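Local coordinates for protein FACT complex subunit POB3 (Chaetomium thermophilum var. thermophilum, PDB 4KHB) that probably acts, as part of the FACT histone chaperone complex, to reorganise nucleosomes during transcription, replication and repair, this piece being its N-terminal region of PH-like domains, at residues A6-E20 with K23-V36. Sequence-based numbering, arbitrary orientation.
Sequences AIESFDHIYLDLSKE and KCRFAENGLGWKPV
Trp33 lies against the 13-15 strand with its indole held in two ways. Its NE1 donates to Ile13 O (2.9 Å), which sits near the ring plane, although the N-H reaches that oxygen from above the carbonyl plane. Over one face of Trp33, Leu15 CB rests 3.6 Å from the centroid of its six-membered ring, close to the ring normal, in a CH-pi contact. With CG anti to the backbone N (chi1 -179°), the indole extends from strand 30-35 to Leu15, and its CZ2 edge packs against Glu20 O, the oxygen that accepts the hydrogen bond of Ser18 OG. Replacing the indole with the methyl of an alanine is likely to leave Ile13 O without this donor and open a gap beneath Leu15.

Farther along, strands 8-11 and 23-27 run antiparallel. Glu8 and Phe26 form a hydrogen-bonded pair, with Phe26 N to Glu8 O at 2.6 Å and nearly straight; Phe10 and Cys24 form the next such pair. Phe26 CD2 lies 3.7 Å from Phe10 CE1, the two ring planes at 81°. Both rings also touch Ile89 of helix 83-92, while Arg85 makes a cation-pi contact with Phe10 and a salt bridge with Glu8.

The chain turns a corner at His12, so 8-11 edges an antiparallel sheet and 13-15 a second, mixed one, with Trp33 bridging the two, as befits the two-sheet, helix-capped fold of a PH domain.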
ATOM      1  N   ALA H   6      12.133 -19.849 -24.712  1.00 45.82           N
ATOM      2  CA  ALA H   6      12.458 -20.707 -23.586  1.00 41.73           C
ATOM      3  C   ALA H   6      12.483 -19.876 -22.315  1.00 35.06           C
ATOM      4  O   ALA H   6      11.802 -20.185 -21.336  1.00 33.54           O
ATOM      5  CB  ALA H   6      13.800 -21.395 -23.808  1.00 38.28           C
ATOM      6  N   ILE H   7      13.287 -18.818 -22.349  1.00 30.56           N
ATOM      7  CA  ILE H   7      13.380 -17.849 -21.263  1.00 28.37           C
ATOM      8  C   ILE H   7      12.788 -16.500 -21.656  1.00 31.02           C
ATOM      9  O   ILE H   7      13.051 -15.997 -22.750  1.00 38.70           O
ATOM     10  CB  ILE H   7      14.862 -17.625 -20.849  1.00 24.38           C
ATOM     11  CG1 ILE H   7      15.328 -18.682 -19.846  1.00 31.30           C
ATOM     12  CG2 ILE H   7      15.050 -16.264 -20.202  1.00 34.36           C
ATOM     13  CD1 ILE H   7      14.265 -19.660 -19.419  1.00 31.77           C
ATOM     14  N   GLU H   8      11.972 -15.932 -20.775  1.00 24.98           N
ATOM     15  CA  GLU H   8      11.570 -14.538 -20.905  1.00 24.24           C
ATOM     16  C   GLU H   8      12.207 -13.729 -19.788  1.00 24.99           C
ATOM     17  O   GLU H   8      11.972 -13.990 -18.606  1.00 27.32           O
ATOM     18  CB  GLU H   8      10.050 -14.390 -20.856  1.00 26.24           C
ATOM     19  CG  GLU H   8       9.329 -14.882 -22.097  1.00 29.29           C
ATOM     20  CD  GLU H   8       9.536 -13.957 -23.279  1.00 34.00           C
ATOM     21  OE1 GLU H   8       9.925 -12.791 -23.058  1.00 31.80           O
ATOM     22  OE2 GLU H   8       9.298 -14.388 -24.426  1.00 36.53           O
ATOM     23  N   SER H   9      13.021 -12.750 -20.165  1.00 23.53           N
ATOM     24  CA  SER H   9      13.794 -12.004 -19.183  1.00 25.42           C
ATOM     25  C   SER H   9      13.349 -10.552 -19.144  1.00 25.46           C
ATOM     26  O   SER H   9      12.952  -9.983 -20.164  1.00 27.59           O
ATOM     27  CB  SER H   9      15.290 -12.104 -19.494  1.00 26.65           C
ATOM     28  OG  SER H   9      16.054 -11.426 -18.516  1.00 39.48           O
ATOM     29  N   PHE H  10      13.427  -9.951 -17.962  1.00 19.40           N
ATOM     30  CA  PHE H  10      13.020  -8.568 -17.772  1.00 21.04           C
ATOM     31  C   PHE H  10      14.030  -7.898 -16.853  1.00 24.79           C
ATOM     32  O   PHE H  10      14.391  -8.451 -15.810  1.00 23.44           O
ATOM     33  CB  PHE H  10      11.616  -8.495 -17.169  1.00 18.28           C
ATOM     34  CG  PHE H  10      10.537  -9.030 -18.069  1.00 18.91           C
ATOM     35  CD1 PHE H  10      10.201 -10.378 -18.058  1.00 13.58           C
ATOM     36  CD2 PHE H  10       9.862  -8.181 -18.934  1.00 17.46           C
ATOM     37  CE1 PHE H  10       9.204 -10.867 -18.891  1.00 15.78           C
ATOM     38  CE2 PHE H  10       8.868  -8.660 -19.767  1.00 18.50           C
ATOM     39  CZ  PHE H  10       8.537 -10.004 -19.747  1.00 16.52           C
ATOM     40  N   ASP H  11      14.492  -6.714 -17.239  1.00 19.68           N
ATOM     41  CA  ASP H  11      15.548  -6.044 -16.492  1.00 23.00           C
ATOM     42  C   ASP H  11      15.020  -4.943 -15.581  1.00 27.01           C
ATOM     43  O   ASP H  11      13.912  -4.438 -15.781  1.00 14.98           O
ATOM     44  CB  ASP H  11      16.592  -5.477 -17.458  1.00 38.45           C
ATOM     45  CG  ASP H  11      17.766  -6.416 -17.657  1.00 40.63           C
ATOM     46  OD1 ASP H  11      18.265  -6.963 -16.650  1.00 48.52           O
ATOM     47  OD2 ASP H  11      18.188  -6.609 -18.816  1.00 53.18           O
ATOM     48  N   HIS H  12      15.822  -4.587 -14.579  1.00 25.01           N
ATOM     49  CA  HIS H  12      15.513  -3.487 -13.665  1.00 24.27           C
ATOM     50  C   HIS H  12      14.233  -3.726 -12.865  1.00 23.38           C
ATOM     51  O   HIS H  12      13.365  -2.854 -12.791  1.00 26.60           O
ATOM     52  CB  HIS H  12      15.443  -2.149 -14.410  1.00 24.04           C
ATOM     53  CG  HIS H  12      15.727  -0.963 -13.542  1.00 32.21           C
ATOM     54  ND1 HIS H  12      16.919  -0.800 -12.871  1.00 30.55           N
ATOM     55  CD2 HIS H  12      14.968   0.114 -13.229  1.00 29.65           C
ATOM     56  CE1 HIS H  12      16.884   0.328 -12.181  1.00 34.24           C
ATOM     57  NE2 HIS H  12      15.711   0.901 -12.383  1.00 35.61           N
ATOM     58  N   ILE H  13      14.126  -4.904 -12.257  1.00 20.89           N
ATOM     59  CA  ILE H  13      12.932  -5.264 -11.501  1.00 18.58           C
ATOM     60  C   ILE H  13      13.244  -5.366 -10.006  1.00 20.14           C
ATOM     61  O   ILE H  13      14.266  -5.938  -9.618  1.00 21.17           O
ATOM     62  CB  ILE H  13      12.338  -6.597 -12.005  1.00 18.29           C
ATOM     63  CG1 ILE H  13      12.069  -6.529 -13.513  1.00 17.40           C
ATOM     64  CG2 ILE H  13      11.073  -6.953 -11.230  1.00 17.04           C
ATOM     65  CD1 ILE H  13      11.119  -5.412 -13.923  1.00 16.39           C
ATOM     66  N   TYR H  14      12.368  -4.809  -9.174  1.00 16.23           N
ATOM     67  CA  TYR H  14      12.533  -4.884  -7.725  1.00 19.36           C
ATOM     68  C   TYR H  14      11.668  -6.006  -7.158  1.00 19.16           C
ATOM     69  O   TYR H  14      10.484  -6.119  -7.491  1.00 17.01           O
ATOM     70  CB  TYR H  14      12.163  -3.551  -7.064  1.00 19.30           C
ATOM     71  CG  TYR H  14      12.954  -2.356  -7.548  1.00 25.76           C
ATOM     72  CD1 TYR H  14      12.545  -1.627  -8.658  1.00 24.62           C
ATOM     73  CD2 TYR H  14      14.100  -1.945  -6.880  1.00 24.65           C
ATOM     74  CE1 TYR H  14      13.261  -0.528  -9.095  1.00 21.82           C
ATOM     75  CE2 TYR H  14      14.820  -0.848  -7.308  1.00 23.89           C
ATOM     76  CZ  TYR H  14      14.397  -0.146  -8.415  1.00 23.31           C
ATOM     77  OH  TYR H  14      15.115   0.947  -8.844  1.00 25.70           O
ATOM     78  N   LEU H  15      12.261  -6.837  -6.307  1.00 16.83           N
ATOM     79  CA  LEU H  15      11.535  -7.946  -5.699  1.00 20.35           C
ATOM     80  C   LEU H  15      11.186  -7.615  -4.250  1.00 17.23           C
ATOM     81  O   LEU H  15      12.076  -7.400  -3.423  1.00 16.80           O
ATOM     82  CB  LEU H  15      12.360  -9.240  -5.802  1.00 17.56           C
ATOM     83  CG  LEU H  15      11.925 -10.561  -5.151  1.00 27.41           C
ATOM     84  CD1 LEU H  15      12.496 -10.707  -3.748  1.00 25.12           C
ATOM     85  CD2 LEU H  15      10.408 -10.714  -5.132  1.00 20.71           C
ATOM     86  N   ASP H  16       9.884  -7.601  -3.957  1.00 16.07           N
ATOM     87  CA  ASP H  16       9.366  -7.333  -2.611  1.00 16.96           C
ATOM     88  C   ASP H  16       9.951  -6.081  -1.952  1.00 16.69           C
ATOM     89  O   ASP H  16      10.476  -6.139  -0.838  1.00 17.97           O
ATOM     90  CB  ASP H  16       9.540  -8.560  -1.706  1.00 12.49           C
ATOM     91  CG  ASP H  16       8.542  -9.662  -2.025  1.00 17.59           C
ATOM     92  OD1 ASP H  16       7.469  -9.352  -2.590  1.00 19.27           O
ATOM     93  OD2 ASP H  16       8.832 -10.837  -1.717  1.00 31.59           O
ATOM     94  N   LEU H  17       9.865  -4.960  -2.665  1.00 18.02           N
ATOM     95  CA  LEU H  17      10.350  -3.665  -2.184  1.00 20.57           C
ATOM     96  C   LEU H  17      11.852  -3.681  -1.947  1.00 22.11           C
ATOM     97  O   LEU H  17      12.353  -3.020  -1.035  1.00 22.23           O
ATOM     98  CB  LEU H  17       9.606  -3.201  -0.921  1.00 17.97           C
ATOM     99  CG  LEU H  17       8.078  -3.267  -0.947  1.00 21.01           C
ATOM    100  CD1 LEU H  17       7.471  -2.470   0.200  1.00 23.26           C
ATOM    101  CD2 LEU H  17       7.546  -2.790  -2.275  1.00 22.30           C
ATOM    102  N   SER H  18      12.566  -4.441  -2.772  1.00 21.22           N
ATOM    103  CA  SER H  18      14.017  -4.459  -2.700  1.00 21.79           C
ATOM    104  C   SER H  18      14.549  -3.065  -2.989  1.00 28.97           C
ATOM    105  O   SER H  18      14.008  -2.338  -3.825  1.00 27.28           O
ATOM    106  CB  SER H  18      14.601  -5.470  -3.690  1.00 20.44           C
ATOM    107  OG  SER H  18      14.348  -5.085  -5.028  1.00 17.81           O
ATOM    108  N   LYS H  19      15.605  -2.694  -2.282  1.00 31.54           N
ATOM    109  CA  LYS H  19      16.269  -1.422  -2.508  1.00 35.08           C
ATOM    110  C   LYS H  19      17.061  -1.440  -3.810  1.00 31.90           C
ATOM    111  O   LYS H  19      17.231  -0.408  -4.458  1.00 33.07           O
ATOM    112  CB  LYS H  19      17.167  -1.068  -1.315  1.00 40.70           C
ATOM    113  CG  LYS H  19      17.078  -2.051  -0.142  1.00 47.59           C
ATOM    114  CD  LYS H  19      17.878  -3.335  -0.360  1.00 58.81           C
ATOM    115  CE  LYS H  19      17.205  -4.523   0.329  1.00 45.43           C
ATOM    116  NZ  LYS H  19      16.940  -4.290   1.776  1.00 50.60           N
ATOM    117  N   GLU H  20      17.550  -2.617  -4.184  1.00 29.39           N
ATOM    118  CA  GLU H  20      18.304  -2.771  -5.420  1.00 35.25           C
ATOM    119  C   GLU H  20      17.518  -3.583  -6.442  1.00 30.47           C
ATOM    120  O   GLU H  20      16.930  -4.613  -6.105  1.00 29.98           O
ATOM    121  CB  GLU H  20      19.659  -3.427  -5.155  1.00 42.68           C
ATOM    122  CG  GLU H  20      20.717  -2.466  -4.637  1.00 50.89           C
ATOM    123  CD  GLU H  20      22.065  -3.129  -4.438  1.00 66.84           C
ATOM    124  OE1 GLU H  20      22.196  -4.326  -4.765  1.00 61.37           O
ATOM    125  OE2 GLU H  20      22.996  -2.447  -3.961  1.00 74.76           O
ATOM    126  N   LYS H  23      17.486  -8.913 -12.089  1.00 21.66           N
ATOM    127  CA  LYS H  23      17.033  -9.507 -13.339  1.00 22.84           C
ATOM    128  C   LYS H  23      15.949 -10.549 -13.083  1.00 25.34           C
ATOM    129  O   LYS H  23      16.116 -11.442 -12.249  1.00 29.15           O
ATOM    130  CB  LYS H  23      18.221 -10.130 -14.073  1.00 27.44           C
ATOM    131  CG  LYS H  23      17.942 -10.558 -15.504  1.00 35.09           C
ATOM    132  CD  LYS H  23      19.231 -11.028 -16.164  1.00 48.14           C
ATOM    133  CE  LYS H  23      19.080 -11.167 -17.667  1.00 49.04           C
ATOM    134  NZ  LYS H  23      20.285 -11.780 -18.292  1.00 46.14           N
ATOM    135  N   CYS H  24      14.836 -10.424 -13.799  1.00 28.90           N
ATOM    136  CA  CYS H  24      13.713 -11.338 -13.631  1.00 21.50           C
ATOM    137  C   CYS H  24      13.555 -12.263 -14.832  1.00 19.94           C
ATOM    138  O   CYS H  24      13.332 -11.801 -15.952  1.00 26.23           O
ATOM    139  CB  CYS H  24      12.422 -10.547 -13.411  1.00 26.12           C
ATOM    140  SG  CYS H  24      11.009 -11.545 -12.888  1.00 38.26           S
ATOM    141  N   ARG H  25      13.679 -13.565 -14.601  1.00 25.71           N
ATOM    142  CA  ARG H  25      13.573 -14.555 -15.670  1.00 25.39           C
ATOM    143  C   ARG H  25      12.389 -15.486 -15.491  1.00 24.26           C
ATOM    144  O   ARG H  25      12.207 -16.073 -14.424  1.00 21.55           O
ATOM    145  CB  ARG H  25      14.865 -15.367 -15.793  1.00 31.01           C
ATOM    146  CG  ARG H  25      15.949 -14.620 -16.550  1.00 35.60           C
ATOM    147  CD  ARG H  25      17.335 -14.746 -15.957  1.00 34.65           C
ATOM    148  NE  ARG H  25      18.341 -14.800 -17.015  1.00 42.74           N
ATOM    149  CZ  ARG H  25      19.647 -14.635 -16.824  1.00 52.49           C
ATOM    150  NH1 ARG H  25      20.113 -14.366 -15.614  1.00 61.26           N
ATOM    151  NH2 ARG H  25      20.481 -14.707 -17.850  1.00 46.28           N
ATOM    152  N   PHE H  26      11.556 -15.571 -16.526  1.00 24.62           N
ATOM    153  CA  PHE H  26      10.419 -16.479 -16.518  1.00 20.96           C
ATOM    154  C   PHE H  26      10.704 -17.721 -17.377  1.00 23.12           C
ATOM    155  O   PHE H  26      11.224 -17.612 -18.494  1.00 24.34           O
ATOM    156  CB  PHE H  26       9.164 -15.756 -17.001  1.00 26.57           C
ATOM    157  CG  PHE H  26       8.684 -14.689 -16.056  1.00 14.81           C
ATOM    158  CD1 PHE H  26       7.838 -15.007 -15.004  1.00 20.78           C
ATOM    159  CD2 PHE H  26       9.073 -13.366 -16.223  1.00 16.67           C
ATOM    160  CE1 PHE H  26       7.390 -14.029 -14.131  1.00 15.74           C
ATOM    161  CE2 PHE H  26       8.629 -12.381 -15.356  1.00 18.09           C
ATOM    162  CZ  PHE H  26       7.787 -12.712 -14.309  1.00 10.24           C
ATOM    163  N   ALA H  27      10.376 -18.896 -16.837  1.00 22.02           N
ATOM    164  CA  ALA H  27      10.486 -20.166 -17.559  1.00 23.75           C
ATOM    165  C   ALA H  27       9.246 -21.005 -17.298  1.00 20.58           C
ATOM    166  O   ALA H  27       8.422 -20.653 -16.455  1.00 23.35           O
ATOM    167  CB  ALA H  27      11.730 -20.929 -17.142  1.00 22.83           C
ATOM    168  N   GLU H  28       9.124 -22.115 -18.019  1.00 23.32           N
ATOM    169  CA  GLU H  28       8.007 -23.040 -17.846  1.00 26.79           C
ATOM    170  C   GLU H  28       7.832 -23.566 -16.417  1.00 24.28           C
ATOM    171  O   GLU H  28       6.707 -23.797 -15.974  1.00 23.55           O
ATOM    172  CB  GLU H  28       8.128 -24.212 -18.827  1.00 25.09           C
ATOM    173  CG  GLU H  28       7.077 -24.206 -19.932  1.00 42.17           C
ATOM    174  CD  GLU H  28       7.283 -25.308 -20.956  1.00 55.70           C
ATOM    175  OE1 GLU H  28       8.238 -26.095 -20.801  1.00 70.06           O
ATOM    176  OE2 GLU H  28       6.487 -25.387 -21.915  1.00 55.82           O
ATOM    177  N   ASN H  29       8.939 -23.760 -15.704  1.00 27.56           N
ATOM    178  CA  ASN H  29       8.875 -24.378 -14.378  1.00 32.08           C
ATOM    179  C   ASN H  29       8.767 -23.383 -13.217  1.00 30.82           C
ATOM    180  O   ASN H  29       8.656 -23.792 -12.059  1.00 35.23           O
ATOM    181  CB  ASN H  29      10.074 -25.311 -14.154  1.00 31.19           C
ATOM    182  CG  ASN H  29      11.401 -24.577 -14.170  1.00 29.38           C
ATOM    183  OD1 ASN H  29      11.633 -23.701 -15.001  1.00 35.10           O
ATOM    184  ND2 ASN H  29      12.283 -24.937 -13.245  1.00 45.39           N
ATOM    185  N   GLY H  30       8.808 -22.087 -13.520  1.00 33.35           N
ATOM    186  CA  GLY H  30       8.674 -21.067 -12.489  1.00 32.97           C
ATOM    187  C   GLY H  30       9.468 -19.801 -12.764  1.00 29.48           C
ATOM    188  O   GLY H  30       9.862 -19.552 -13.905  1.00 24.99           O
ATOM    189  N   LEU H  31       9.693 -18.990 -11.730  1.00 27.95           N
ATOM    190  CA  LEU H  31      10.407 -17.726 -11.921  1.00 29.71           C
ATOM    191  C   LEU H  31      11.607 -17.579 -10.990  1.00 31.69           C
ATOM    192  O   LEU H  31      11.614 -18.097  -9.868  1.00 34.51           O
ATOM    193  CB  LEU H  31       9.453 -16.516 -11.859  1.00 28.27           C
ATOM    194  CG  LEU H  31       9.371 -15.419 -10.778  1.00 31.34           C
ATOM    195  CD1 LEU H  31       9.118 -15.976  -9.395  1.00 29.33           C
ATOM    196  CD2 LEU H  31      10.571 -14.469 -10.763  1.00 35.03           C
ATOM    197  N   GLY H  32      12.616 -16.858 -11.470  1.00 27.93           N
ATOM    198  CA  GLY H  32      13.795 -16.576 -10.680  1.00 23.75           C
ATOM    199  C   GLY H  32      14.171 -15.115 -10.782  1.00 24.30           C
ATOM    200  O   GLY H  32      14.088 -14.503 -11.852  1.00 24.19           O
ATOM    201  N   TRP H  33      14.608 -14.561  -9.659  1.00 24.46           N
ATOM    202  CA  TRP H  33      15.049 -13.180  -9.591  1.00 24.04           C
ATOM    203  C   TRP H  33      16.448 -13.132  -8.997  1.00 27.35           C
ATOM    204  O   TRP H  33      16.740 -13.828  -8.021  1.00 29.50           O
ATOM    205  CB  TRP H  33      14.072 -12.348  -8.760  1.00 21.40           C
ATOM    206  CG  TRP H  33      14.447 -10.908  -8.669  1.00 21.39           C
ATOM    207  CD1 TRP H  33      14.142  -9.919  -9.556  1.00 19.12           C
ATOM    208  CD2 TRP H  33      15.178 -10.288  -7.608  1.00 18.09           C
ATOM    209  NE1 TRP H  33      14.654  -8.719  -9.119  1.00 18.87           N
ATOM    210  CE2 TRP H  33      15.293  -8.919  -7.923  1.00 18.97           C
ATOM    211  CE3 TRP H  33      15.753 -10.758  -6.424  1.00 18.38           C
ATOM    212  CZ2 TRP H  33      15.960  -8.016  -7.093  1.00 18.18           C
ATOM    213  CZ3 TRP H  33      16.412  -9.863  -5.603  1.00 16.59           C
ATOM    214  CH2 TRP H  33      16.510  -8.508  -5.939  1.00 17.08           C
ATOM    215  N   LYS H  34      17.309 -12.305  -9.582  1.00 26.24           N
ATOM    216  CA  LYS H  34      18.690 -12.208  -9.137  1.00 29.94           C
ATOM    217  C   LYS H  34      19.036 -10.727  -9.028  1.00 30.28           C
ATOM    218  O   LYS H  34      18.937  -9.981 -10.005  1.00 31.06           O
ATOM    219  CB  LYS H  34      19.614 -12.945 -10.119  1.00 36.02           C
ATOM    220  CG  LYS H  34      20.950 -12.280 -10.421  1.00 49.18           C
ATOM    221  CD  LYS H  34      22.104 -13.247 -10.177  1.00 44.63           C
ATOM    222  CE  LYS H  34      21.958 -14.489 -11.057  1.00 41.22           C
ATOM    223  NZ  LYS H  34      23.245 -14.956 -11.643  1.00 32.89           N
ATOM    224  N   PRO H  35      19.429 -10.300  -7.819  1.00 36.62           N
ATOM    225  CA  PRO H  35      19.778  -8.913  -7.487  1.00 30.10           C
ATOM    226  C   PRO H  35      21.077  -8.462  -8.127  1.00 38.62           C
ATOM    227  O   PRO H  35      21.939  -9.296  -8.414  1.00 40.74           O
ATOM    228  CB  PRO H  35      19.947  -8.929  -5.962  1.00 29.77           C
ATOM    229  CG  PRO H  35      20.053 -10.344  -5.562  1.00 33.85           C
ATOM    230  CD  PRO H  35      19.601 -11.222  -6.681  1.00 34.36           C
ATOM    231  N   VAL H  36      21.206  -7.160  -8.366  1.00 37.64           N
ATOM    232  CA  VAL H  36      22.473  -6.618  -8.826  1.00 41.73           C
ATOM    233  C   VAL H  36      23.447  -6.820  -7.672  1.00 47.90           C
ATOM    234  O   VAL H  36      23.391  -6.120  -6.659  1.00 55.10           O
ATOM    235  CB  VAL H  36      22.378  -5.122  -9.223  1.00 41.59           C
ATOM    236  CG1 VAL H  36      23.745  -4.455  -9.166  1.00 48.79           C
ATOM    237  CG2 VAL H  36      21.810  -4.982 -10.619  1.00 33.47           C
TER
HETATM  238  O   HOH W   1      11.521 -22.318 -20.187  1.00 26.84           O